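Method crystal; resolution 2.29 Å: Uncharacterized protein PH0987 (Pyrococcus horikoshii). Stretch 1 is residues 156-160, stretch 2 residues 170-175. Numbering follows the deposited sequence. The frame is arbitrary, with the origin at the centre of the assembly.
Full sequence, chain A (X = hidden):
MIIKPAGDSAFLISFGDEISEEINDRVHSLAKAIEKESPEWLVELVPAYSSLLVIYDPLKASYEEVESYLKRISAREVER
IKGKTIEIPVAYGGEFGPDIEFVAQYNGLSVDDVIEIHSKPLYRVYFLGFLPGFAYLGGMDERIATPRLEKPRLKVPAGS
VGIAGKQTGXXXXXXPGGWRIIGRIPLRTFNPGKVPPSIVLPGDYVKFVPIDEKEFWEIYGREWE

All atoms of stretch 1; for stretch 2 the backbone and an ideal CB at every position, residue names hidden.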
# COMPACT_ATOMS: atom_id res chain seq x y z
N VAL A 156 7.95 11.27 -21.10
CA VAL A 156 7.28 11.44 -19.83
C VAL A 156 8.39 11.78 -18.86
O VAL A 156 9.39 11.10 -18.83
CB VAL A 156 6.44 10.13 -19.49
CG1 VAL A 156 5.90 10.18 -18.12
CG2 VAL A 156 5.27 9.93 -20.51
N PRO A 157 8.25 12.86 -18.07
CA PRO A 157 9.42 13.17 -17.28
C PRO A 157 9.66 12.13 -16.19
O PRO A 157 8.71 11.56 -15.69
CB PRO A 157 9.13 14.56 -16.69
CG PRO A 157 7.69 14.86 -16.94
CD PRO A 157 7.13 13.80 -17.86
N ALA A 158 10.93 11.88 -15.88
CA ALA A 158 11.39 10.99 -14.86
C ALA A 158 10.58 11.21 -13.58
O ALA A 158 10.42 12.36 -13.18
CB ALA A 158 12.82 11.37 -14.59
N GLY A 159 10.05 10.17 -12.93
CA GLY A 159 9.32 10.43 -11.68
C GLY A 159 7.82 10.47 -11.84
O GLY A 159 7.12 10.43 -10.84
N SER A 160 7.32 10.48 -13.09
CA SER A 160 5.87 10.43 -13.32
C SER A 160 5.21 9.18 -12.79
O SER A 160 5.66 8.06 -13.08
CB SER A 160 5.48 10.68 -14.77
OG SER A 160 6.19 11.83 -15.24
N UNK A 170 5.41 4.07 -11.53
CA UNK A 170 6.02 5.30 -12.02
C UNK A 170 7.16 5.03 -13.04
O UNK A 170 7.83 3.99 -12.98
CB UNK A 170 6.56 6.11 -10.84
N UNK A 171 7.29 5.98 -13.98
CA UNK A 171 8.46 6.15 -14.83
C UNK A 171 9.65 6.64 -14.05
O UNK A 171 9.59 7.74 -13.46
CB UNK A 171 8.16 7.12 -15.97
N UNK A 172 10.69 5.81 -13.95
CA UNK A 172 11.85 6.15 -13.12
C UNK A 172 12.74 7.17 -13.84
O UNK A 172 13.34 8.01 -13.20
CB UNK A 172 12.65 4.89 -12.78
N UNK A 173 12.78 7.13 -15.17
CA UNK A 173 13.45 8.16 -15.96
C UNK A 173 12.60 8.56 -17.16
O UNK A 173 11.56 7.92 -17.46
CB UNK A 173 14.82 7.67 -16.43
N UNK A 174 13.03 9.62 -17.87
CA UNK A 174 12.24 10.16 -19.00
C UNK A 174 12.19 9.07 -20.06
O UNK A 174 13.20 8.43 -20.34
CB UNK A 174 12.84 11.45 -19.56
N UNK A 175 10.99 8.82 -20.60
CA UNK A 175 10.77 7.69 -21.48
C UNK A 175 9.36 7.79 -22.12
O UNK A 175 8.54 8.60 -21.70
CB UNK A 175 10.93 6.38 -20.71

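The two stretches run antiparallel and are held by backbone hydrogen bonds near their ends; stretch 1 forms a type II turn from Pro 157 to Ser 160, whose Gly 159 N and Ser 160 O bond to position 171. Much of what stretch 1 offers is therefore main chain, which limits how far side-chain identity can be inferred.

Position 170 has extended backbone angles (-144/148), and its CA-to-CB bond points toward stretch 1. The ideal CB lies only 3.1 Å from Ser 160 O, a tight approach, and 4.4 Å from Gly 159 O. No pocket opens here, so a side chain must be small or turn aside after CB; many residues could do so. The deposited residue is Trp 170. With chi1 at 70° (p), the CA-to-CB bond points toward stretch 1, but the end of the side chain leads away, and NE1 is hydrogen-bonded elsewhere in the structure.

At position 171 the backbone is engaged twice: its N donates to Ser 160 O (2.8 Å, 137° at the hydrogen), and its O accepts from Gly 159 N (2.5 Å, 151°). Neither bond selects among side chains, except that the donating N-H rules out proline. The CB points sideways, 4.4 Å from Val 156 CG1 and 3.9 Å from Ser 160 O. An apolar or aromatic side chain could pack against the CG1 methyl of Val 156, and leucine, methionine, phenylalanine or tyrosine would all be reasonable. Tyr 171 occupies the site. Its chi1 of -59° (m) places one ring face against Val 156 CG1: Val 156 CG1 is 4.0 Å from the centroid of the Tyr 171 ring and 20° off its normal, a CH-pi contact over one face. The closest atoms of this apolar pair, Val 156 CG1 and Tyr 171 CD2, are 3.8 Å apart, while Ser 160 O lies at the ring edge, near its plane.

Position 172 points away, and its ideal CB finds nothing of stretch 1 within 5.5 Å. With angles of -77/-31, many residues would suit; Ala 172 is found.

Position 173 also points away, although its backbone comes close: its CA is 3.7 Å from the CA of Ala 158, and Ala 158 CB is 3.5 Å from the CA of 173. The side chain is little constrained by stretch 1. Ile 173 extends its branches outward, with chi1 at 64° (p).

Position 174 points sideways. Its CA makes a CA-H...O contact with Val 156 O (3.0 Å, 157° at the hydrogen), available to any residue with this backbone. The ideal CB is 3.5 Å from Val 156 O and 4.5 Å from Pro 157 CA, but stretch 1 presents no charged side chain, so polar and apolar types both remain plausible. Glu 174 has an extended start (chi1 and chi2 both t), and OE1 bonds to a residue just outside the stretches.

Position 175 pairs with Val 156: Val 156 N donates to the O of 175 (2.8 Å), and the N of 175 to Val 156 O (3.3 Å). Its CB shares a sheet face with Val 156 but stays 5.3 Å from Val 156 O; stretch 1 therefore sets little limit on size, and many polar or apolar residues would suit, though the donating N-H excludes proline. Ser 175 turns OG to Ile 173 O, donating a 2.7 Å hydrogen bond.

Stretch 2, residues 170-175: WYAIES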
# COMPACT_ATOMS: atom_id res chain seq x y z
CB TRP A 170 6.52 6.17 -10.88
CG TRP A 170 7.75 5.64 -10.11
CD1 TRP A 170 9.04 5.85 -10.40
CD2 TRP A 170 7.74 4.89 -8.86
NE1 TRP A 170 9.86 5.29 -9.45
CE2 TRP A 170 9.09 4.65 -8.52
CE3 TRP A 170 6.71 4.38 -8.03
CZ2 TRP A 170 9.46 3.95 -7.34
CZ3 TRP A 170 7.10 3.63 -6.85
CH2 TRP A 170 8.43 3.47 -6.52
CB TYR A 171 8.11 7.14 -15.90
CG TYR A 171 6.94 6.66 -16.72
CD1 TYR A 171 7.15 6.02 -17.89
CD2 TYR A 171 5.64 6.87 -16.31
CE1 TYR A 171 6.12 5.58 -18.67
CE2 TYR A 171 4.56 6.46 -17.10
CZ TYR A 171 4.81 5.80 -18.25
OH TYR A 171 3.82 5.31 -19.03
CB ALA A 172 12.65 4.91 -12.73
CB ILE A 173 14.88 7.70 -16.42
CG1 ILE A 173 14.79 6.49 -17.35
CG2 ILE A 173 15.74 7.35 -15.23
CD1 ILE A 173 16.06 6.37 -18.28
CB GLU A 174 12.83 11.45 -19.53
CG GLU A 174 12.05 12.13 -20.66
CD GLU A 174 12.95 13.15 -21.43
OE1 GLU A 174 13.58 12.77 -22.47
OE2 GLU A 174 13.05 14.31 -20.97
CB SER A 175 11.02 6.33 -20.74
OG SER A 175 10.58 6.30 -19.38
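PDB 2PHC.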